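Local coordinates for BH0493 protein (Bacillus halodurans C-125, PDB 2QEE) that binds zinc at an amidohydrolase-type metal site and is probably a metal-dependent enzyme of the amidohydrolase superfamily, at residues Gln22-Met27 and Ala137-Val142; Gln103-Asp108 and Asp131-Leu136; Asp218-Ala223 and Asn409-Val414. All coordinates share one frame; numbering follows the deposited sequence.

In the fold
From the N terminus, helix 8-21 leads into strand 24-26, whose pairing with strand 139-143 in contact 1 closes a largely helical loop of 109 residues. Contact 2 lies within that loop: it closes a shorter one by setting the end of helix 93-104 against helix 126-136, which is followed directly by strand 139-143. Contact 3 follows in series and spans 185 residues, packing the entry to strand 222-226 against the last helix, 395-414. Contacts 1 and 3 touch through Thr25 and Met27, so the first strand and the closing helix are joined beside the zinc site. Contacts 2 and 3 stay about 12 Å apart at their nearest atoms.

Contact 1 (Gln22-Met27 and Ala137-Val142); sequences QPVTDM and ANVSDV
Val24 and Val139 form the first bridge of a parallel strand pair, and the bonds around them show where its register slips. Val24 N donates to Asn138 O at 2.9 Å with an N-H...O angle of 166°. Val24 O then receives Ser140 N at 2.9 Å and, weakly, Asp141 N at 3.4 Å, which is the mark of a beta bulge. Beyond it Asp26 N reaches Asp141 O at 2.8 Å, nearly straight at 171°.

Asn138 ends the preceding helix in a Schellman motif with positive phi. Outward from CB, its CG lies anti to the backbone N (chi1 -159°), which brings CG toward Pro23 CA. OD1 lies 3.6 Å from the same Pro23 CA and touches Pro23 CB, and ND2 bonds to the carbonyls of Asn20 and Asn21. An alanine here would probably leave those two carbonyls without their amide donor and open a gap beside the Pro23 ring.

At the bulge a water donates to Pro23 O and to Ser140 OG (2.7 Å from the water oxygen) and also bonds Thr25 OG1. The Ser140 hydroxyl donates a hydrogen bond to Asp141 OD2 at 2.6 Å, on the anti side of the carboxylate. Thr25 OG1 further bonds Trp411 NE1, and Asp141 OD1 bonds His168 NE2.

Strand 24-26 runs on to the zinc ligands His28 and His30, consistent with the first barrel strand of amidohydrolases. Helix 363-388 covers the Val24, Asp26 and Val139 face, its Trp368 NE1 holding Asp26 OD2 together with Ser356 OG, while helix 395-414 lies against Gln22 and strand 167-168 pairs with the other side of Val142.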
# COMPACT_ATOMS: atom_id res chain seq x y z
N GLN C 22 19.69 -23.77 3.04
CA GLN C 22 18.62 -24.56 2.48
C GLN C 22 18.73 -24.48 0.96
O GLN C 22 18.69 -23.38 0.40
CB GLN C 22 17.25 -23.97 2.87
CG GLN C 22 16.07 -24.53 2.04
CD GLN C 22 15.89 -26.04 2.25
OE1 GLN C 22 16.06 -26.56 3.36
NE2 GLN C 22 15.52 -26.77 1.16
N PRO C 23 18.87 -25.63 0.29
CA PRO C 23 18.91 -25.56 -1.19
C PRO C 23 17.55 -25.10 -1.72
O PRO C 23 16.49 -25.61 -1.31
CB PRO C 23 19.15 -27.00 -1.62
CG PRO C 23 19.67 -27.71 -0.36
CD PRO C 23 19.08 -27.00 0.79
N VAL C 24 17.62 -24.19 -2.67
CA VAL C 24 16.43 -23.59 -3.22
C VAL C 24 15.89 -24.32 -4.45
O VAL C 24 16.66 -24.65 -5.36
CB VAL C 24 16.74 -22.16 -3.63
CG1 VAL C 24 15.52 -21.51 -4.30
CG2 VAL C 24 17.15 -21.33 -2.36
N THR C 25 14.58 -24.52 -4.47
CA THR C 25 13.88 -24.77 -5.74
C THR C 25 13.40 -23.43 -6.23
O THR C 25 12.63 -22.73 -5.52
CB THR C 25 12.71 -25.74 -5.61
OG1 THR C 25 13.25 -27.04 -5.26
CG2 THR C 25 11.94 -25.85 -6.93
N ASP C 26 13.80 -23.06 -7.45
CA ASP C 26 13.46 -21.72 -7.99
C ASP C 26 12.36 -22.01 -8.99
O ASP C 26 12.62 -22.52 -10.10
CB ASP C 26 14.69 -21.11 -8.65
CG ASP C 26 14.49 -19.66 -9.10
OD1 ASP C 26 13.30 -19.26 -9.16
OD2 ASP C 26 15.49 -18.97 -9.37
N MET C 27 11.11 -21.74 -8.60
CA MET C 27 10.01 -22.37 -9.37
C MET C 27 9.48 -21.62 -10.57
O MET C 27 8.47 -22.03 -11.15
CB MET C 27 8.85 -22.89 -8.50
CG MET C 27 8.28 -21.90 -7.45
SD MET C 27 7.50 -20.49 -8.26
CE MET C 27 6.00 -21.21 -8.99
N ALA C 137 24.73 -19.83 -5.58
CA ALA C 137 23.37 -19.41 -5.23
C ALA C 137 22.66 -20.49 -4.38
O ALA C 137 21.52 -20.29 -3.96
CB ALA C 137 22.54 -19.07 -6.51
N ASN C 138 23.30 -21.66 -4.15
CA ASN C 138 22.62 -22.77 -3.46
C ASN C 138 21.24 -23.08 -4.01
O ASN C 138 20.24 -23.17 -3.26
CB ASN C 138 22.56 -22.52 -1.93
CG ASN C 138 22.36 -23.79 -1.15
OD1 ASN C 138 22.41 -24.92 -1.69
ND2 ASN C 138 22.03 -23.63 0.15
N VAL C 139 21.15 -23.27 -5.34
CA VAL C 139 19.91 -23.64 -5.99
C VAL C 139 20.04 -25.08 -6.52
O VAL C 139 20.95 -25.38 -7.32
CB VAL C 139 19.57 -22.70 -7.16
CG1 VAL C 139 18.41 -23.25 -8.01
CG2 VAL C 139 19.23 -21.29 -6.61
N SER C 140 19.17 -25.94 -6.04
CA SER C 140 19.21 -27.38 -6.37
C SER C 140 18.36 -27.66 -7.61
O SER C 140 18.61 -28.66 -8.36
CB SER C 140 18.69 -28.18 -5.19
OG SER C 140 17.32 -27.94 -4.95
N ASP C 141 17.33 -26.84 -7.84
CA ASP C 141 16.36 -27.13 -8.88
C ASP C 141 15.90 -25.83 -9.52
O ASP C 141 15.49 -24.91 -8.80
CB ASP C 141 15.14 -27.85 -8.30
CG ASP C 141 15.49 -29.25 -7.80
OD1 ASP C 141 15.44 -30.22 -8.60
OD2 ASP C 141 15.94 -29.41 -6.66
N VAL C 142 15.88 -25.80 -10.85
CA VAL C 142 15.46 -24.62 -11.60
C VAL C 142 14.25 -25.02 -12.45
O VAL C 142 14.32 -26.04 -13.20
CB VAL C 142 16.64 -24.13 -12.53
CG1 VAL C 142 16.15 -23.14 -13.60
CG2 VAL C 142 17.73 -23.47 -11.67
O HOH W 1 15.30 -27.42 -3.24

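Contact 2 (Gln103-Asp108 and Asp131-Leu136); sequences QGLGLD and DTVLQL
Leu136 turns its forked end to the end of helix 93-104, where CD1 lies 3.3 Å from Gly104 O and CD2 lies 3.4 Å from that same oxygen. Both methyls thus bear on the one oxygen from the same side. CD1 also meets Leu105 CD2 at 3.9 Å, the two leucine side chains crossing at about a right angle. Leu105 CG stands anti to its carbonyl carbon (chi1 -71°), and beyond it CD2 is the branch that does the touching: it borders Thr132 CG2 at 4.3 Å and Val133 CG2 at 4.5 Å. No hydrogen bond crosses the contact; methyl groups packed on one another and on the Gly104 carbonyl make it up.

The Leu105 backbone is fixed by a Schellman motif at the helix end, with Gly106 N bonded to Gln103 O at 3.0 Å. Gly106 has a phi of 84°, and a beta carbon there would press on the Leu105 carbonyl oxygen.

Across from it, Leu136 N bonds Thr132 O within the helix, while Thr132 OG1 is engaged by Lys124 NZ. Ile365 of helix 363-388 touches both Leu105 and Leu136, and Tyr120 of helix 114-122 packs on Leu105 and Thr132. Farther out, Gln103 NE2 bonds Gln388 O of the second subunit.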
# COMPACT_ATOMS: atom_id res chain seq x y z
N GLN C 103 30.55 -9.91 -7.11
CA GLN C 103 31.17 -10.26 -5.83
C GLN C 103 31.07 -11.78 -5.59
O GLN C 103 32.04 -12.43 -5.16
CB GLN C 103 30.47 -9.48 -4.70
CG GLN C 103 31.26 -9.53 -3.40
CD GLN C 103 30.43 -9.04 -2.24
OE1 GLN C 103 29.26 -9.45 -2.07
NE2 GLN C 103 31.03 -8.12 -1.46
N GLY C 104 29.89 -12.35 -5.84
CA GLY C 104 29.63 -13.78 -5.60
C GLY C 104 30.63 -14.62 -6.37
O GLY C 104 31.08 -15.67 -5.88
N LEU C 105 30.96 -14.16 -7.57
CA LEU C 105 31.83 -14.92 -8.48
C LEU C 105 33.30 -14.79 -8.13
O LEU C 105 34.16 -15.41 -8.79
CB LEU C 105 31.56 -14.45 -9.91
CG LEU C 105 30.19 -14.86 -10.53
CD1 LEU C 105 30.04 -14.06 -11.84
CD2 LEU C 105 30.11 -16.34 -10.79
N GLY C 106 33.61 -14.02 -7.09
CA GLY C 106 34.99 -13.78 -6.69
C GLY C 106 35.60 -12.66 -7.49
O GLY C 106 36.82 -12.42 -7.41
N LEU C 107 34.77 -11.91 -8.24
CA LEU C 107 35.28 -10.70 -8.87
C LEU C 107 35.23 -9.53 -7.88
O LEU C 107 34.64 -9.60 -6.80
CB LEU C 107 34.61 -10.43 -10.21
CG LEU C 107 34.59 -11.67 -11.13
CD1 LEU C 107 33.76 -11.53 -12.34
CD2 LEU C 107 36.04 -12.01 -11.62
N ASP C 108 35.88 -8.43 -8.23
CA ASP C 108 35.99 -7.35 -7.29
C ASP C 108 35.32 -6.07 -7.82
O ASP C 108 35.86 -5.38 -8.67
CB ASP C 108 37.48 -7.13 -7.01
CG ASP C 108 37.75 -6.06 -5.99
OD1 ASP C 108 36.80 -5.56 -5.33
OD2 ASP C 108 38.95 -5.74 -5.85
N ASP C 131 27.40 -25.00 -13.17
CA ASP C 131 27.90 -25.60 -11.93
C ASP C 131 28.29 -24.56 -10.89
O ASP C 131 27.89 -24.66 -9.74
CB ASP C 131 29.09 -26.53 -12.23
CG ASP C 131 28.66 -27.83 -12.85
OD1 ASP C 131 27.45 -28.13 -12.89
OD2 ASP C 131 29.55 -28.59 -13.29
N THR C 132 29.11 -23.59 -11.29
CA THR C 132 29.53 -22.53 -10.40
C THR C 132 28.32 -21.77 -9.82
O THR C 132 28.22 -21.59 -8.60
CB THR C 132 30.43 -21.54 -11.13
OG1 THR C 132 31.59 -22.24 -11.64
CG2 THR C 132 30.91 -20.47 -10.16
N VAL C 133 27.43 -21.32 -10.71
CA VAL C 133 26.35 -20.43 -10.28
C VAL C 133 25.35 -21.15 -9.37
O VAL C 133 24.96 -20.57 -8.35
CB VAL C 133 25.65 -19.73 -11.50
CG1 VAL C 133 24.30 -19.06 -11.07
CG2 VAL C 133 26.56 -18.74 -12.05
N LEU C 134 24.97 -22.38 -9.67
CA LEU C 134 24.00 -23.07 -8.83
C LEU C 134 24.59 -23.37 -7.44
O LEU C 134 23.85 -23.39 -6.43
CB LEU C 134 23.55 -24.39 -9.47
CG LEU C 134 22.76 -24.24 -10.79
CD1 LEU C 134 22.17 -25.62 -11.21
CD2 LEU C 134 21.67 -23.25 -10.64
N GLN C 135 25.89 -23.62 -7.40
CA GLN C 135 26.57 -23.84 -6.13
C GLN C 135 26.58 -22.55 -5.28
O GLN C 135 26.15 -22.54 -4.09
CB GLN C 135 28.00 -24.34 -6.39
CG GLN C 135 28.69 -24.77 -5.14
CD GLN C 135 29.19 -23.61 -4.32
OE1 GLN C 135 29.81 -22.68 -4.84
NE2 GLN C 135 28.96 -23.68 -3.01
N LEU C 136 27.06 -21.47 -5.88
CA LEU C 136 27.11 -20.14 -5.23
C LEU C 136 25.76 -19.65 -4.76
O LEU C 136 25.66 -19.09 -3.63
CB LEU C 136 27.72 -19.08 -6.14
CG LEU C 136 29.22 -19.14 -6.30
CD1 LEU C 136 29.61 -18.21 -7.46
CD2 LEU C 136 29.91 -18.76 -4.99

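Contact 3 (Asp218-Ala223 and Asn409-Val414); sequences DPVYMA and NFWRFV
Val220 and Val414 bring their backbones closest, 6.3 Å between CA atoms, where the bend at Val220 (phi/psi -76°/-24°), just before strand 222-226, passes the C-terminal part of helix 395-414. No direct hydrogen bond joins the segments; instead one water donates to both Val220 O and Val414 O, at 2.7 Å from each. The Val220 carbonyl is also brushed by Val414 CB.

The two methyls of Val220 divide their work. CG1, anti to the carbonyl carbon (chi1 -64°), touches Trp411 CZ3 at 4.0 Å, and CG2, placed between the backbone N and the carbonyl carbon, meets Phe410 CZ at 3.9 Å at the edge of that ring. Tyr221 comes to the same ring: its CE2 lies 3.8 Å from Phe410 CE1, each atom near the plane of the other ring. This is therefore an edge-to-edge meeting, with neither of these two faces turned to the other ring, and the side chains cross at about a right angle.

Phe410 is gripped within its own helix as well. Val414 CG2 sits 4.2 Å above one of its faces, offset toward the rim, while Phe410 CD2 in turn rides 3.8 Å above the Trp411 ring, over its centre. The rings and both valines thus form one continuous apolar cluster, and each of the five touching residues is buried.

At its far end Tyr221 OH bonds Met27 O, and its side chain touches the zinc ligand His28, with the ion about 8 Å from the side chain. The residue is consistent with a second-shell support of the metal site. Val143 of strand 139-143 packs on Val220, Tyr221 and Phe410, Leu299 and Ala258 of strands 298-302 and 257-264 border Tyr221, and backbone bonds tie Tyr221 and Ala223 to Leu171 of strand 171-172.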
# COMPACT_ATOMS: atom_id res chain seq x y z
N ASP C 218 7.08 -33.21 -19.83
CA ASP C 218 6.76 -33.56 -18.46
C ASP C 218 6.74 -32.31 -17.55
O ASP C 218 7.35 -32.30 -16.49
CB ASP C 218 7.74 -34.59 -17.89
CG ASP C 218 7.27 -35.14 -16.56
OD1 ASP C 218 6.05 -35.08 -16.24
OD2 ASP C 218 8.13 -35.64 -15.80
N PRO C 219 5.93 -31.31 -17.91
CA PRO C 219 6.03 -30.02 -17.21
C PRO C 219 5.49 -30.16 -15.79
O PRO C 219 4.54 -30.94 -15.54
CB PRO C 219 5.10 -29.12 -18.06
CG PRO C 219 4.03 -30.06 -18.56
CD PRO C 219 4.83 -31.33 -18.89
N VAL C 220 6.04 -29.37 -14.86
CA VAL C 220 5.51 -29.28 -13.51
C VAL C 220 4.25 -28.43 -13.40
O VAL C 220 3.47 -28.58 -12.46
CB VAL C 220 6.64 -28.82 -12.51
CG1 VAL C 220 7.74 -29.90 -12.48
CG2 VAL C 220 7.21 -27.53 -12.92
N TYR C 221 4.05 -27.52 -14.35
CA TYR C 221 2.81 -26.76 -14.46
C TYR C 221 2.74 -26.20 -15.88
O TYR C 221 3.76 -26.20 -16.61
CB TYR C 221 2.69 -25.63 -13.37
CG TYR C 221 3.84 -24.64 -13.30
CD1 TYR C 221 3.91 -23.58 -14.23
CD2 TYR C 221 4.82 -24.70 -12.27
CE1 TYR C 221 4.98 -22.62 -14.23
CE2 TYR C 221 5.88 -23.75 -12.22
CZ TYR C 221 5.96 -22.72 -13.21
OH TYR C 221 6.96 -21.78 -13.14
N MET C 222 1.55 -25.76 -16.26
CA MET C 222 1.30 -24.96 -17.47
C MET C 222 1.10 -23.50 -17.04
O MET C 222 0.44 -23.26 -16.02
CB MET C 222 0.01 -25.45 -18.13
CG MET C 222 0.19 -26.89 -18.72
SD MET C 222 -1.33 -27.47 -19.57
CE MET C 222 -2.34 -28.04 -18.19
N ALA C 223 1.62 -22.56 -17.81
CA ALA C 223 1.61 -21.16 -17.32
C ALA C 223 1.13 -20.21 -18.40
O ALA C 223 1.34 -20.45 -19.61
CB ALA C 223 2.99 -20.78 -16.93
N ASN C 409 7.06 -26.75 -0.28
CA ASN C 409 5.70 -26.31 -0.56
C ASN C 409 5.42 -26.36 -2.05
O ASN C 409 4.32 -26.74 -2.45
CB ASN C 409 5.45 -24.84 -0.09
CG ASN C 409 5.30 -24.73 1.42
OD1 ASN C 409 5.08 -25.74 2.13
ND2 ASN C 409 5.38 -23.44 1.93
N PHE C 410 6.46 -26.13 -2.83
CA PHE C 410 6.25 -26.12 -4.28
C PHE C 410 6.05 -27.60 -4.72
O PHE C 410 5.05 -27.94 -5.37
CB PHE C 410 7.44 -25.55 -5.03
CG PHE C 410 7.35 -25.73 -6.53
CD1 PHE C 410 6.42 -24.97 -7.27
CD2 PHE C 410 8.13 -26.67 -7.19
CE1 PHE C 410 6.28 -25.13 -8.67
CE2 PHE C 410 8.03 -26.82 -8.61
CZ PHE C 410 7.09 -26.05 -9.35
N TRP C 411 6.98 -28.47 -4.34
CA TRP C 411 6.85 -29.89 -4.86
C TRP C 411 5.59 -30.54 -4.36
O TRP C 411 4.93 -31.34 -5.05
CB TRP C 411 8.09 -30.68 -4.47
CG TRP C 411 9.29 -30.13 -5.16
CD1 TRP C 411 10.33 -29.44 -4.61
CD2 TRP C 411 9.53 -30.18 -6.57
NE1 TRP C 411 11.24 -29.08 -5.60
CE2 TRP C 411 10.74 -29.51 -6.81
CE3 TRP C 411 8.82 -30.73 -7.67
CZ2 TRP C 411 11.29 -29.39 -8.10
CZ3 TRP C 411 9.39 -30.60 -8.96
CH2 TRP C 411 10.60 -29.95 -9.15
N ARG C 412 5.26 -30.29 -3.10
CA ARG C 412 4.03 -30.82 -2.52
C ARG C 412 2.82 -30.35 -3.35
O ARG C 412 1.93 -31.15 -3.71
CB ARG C 412 3.91 -30.35 -1.06
CG ARG C 412 3.38 -31.37 -0.08
CD ARG C 412 3.82 -30.99 1.37
NE ARG C 412 2.75 -31.27 2.35
CZ ARG C 412 1.63 -30.57 2.48
NH1 ARG C 412 1.37 -29.52 1.69
NH2 ARG C 412 0.74 -30.92 3.41
N PHE C 413 2.80 -29.06 -3.69
CA PHE C 413 1.63 -28.53 -4.39
C PHE C 413 1.48 -29.09 -5.83
O PHE C 413 0.35 -29.36 -6.29
CB PHE C 413 1.69 -27.01 -4.46
CG PHE C 413 0.40 -26.38 -4.95
CD1 PHE C 413 -0.71 -26.33 -4.10
CD2 PHE C 413 0.31 -25.79 -6.23
CE1 PHE C 413 -1.96 -25.74 -4.51
CE2 PHE C 413 -0.88 -25.22 -6.65
CZ PHE C 413 -2.03 -25.20 -5.81
N VAL C 414 2.59 -29.24 -6.53
CA VAL C 414 2.51 -29.67 -7.95
C VAL C 414 2.41 -31.20 -7.99
O VAL C 414 2.30 -31.78 -9.06
CB VAL C 414 3.70 -29.19 -8.78
CG1 VAL C 414 3.77 -27.60 -8.78
CG2 VAL C 414 5.04 -29.78 -8.29
O HOH W 2 3.14 -31.13 -11.52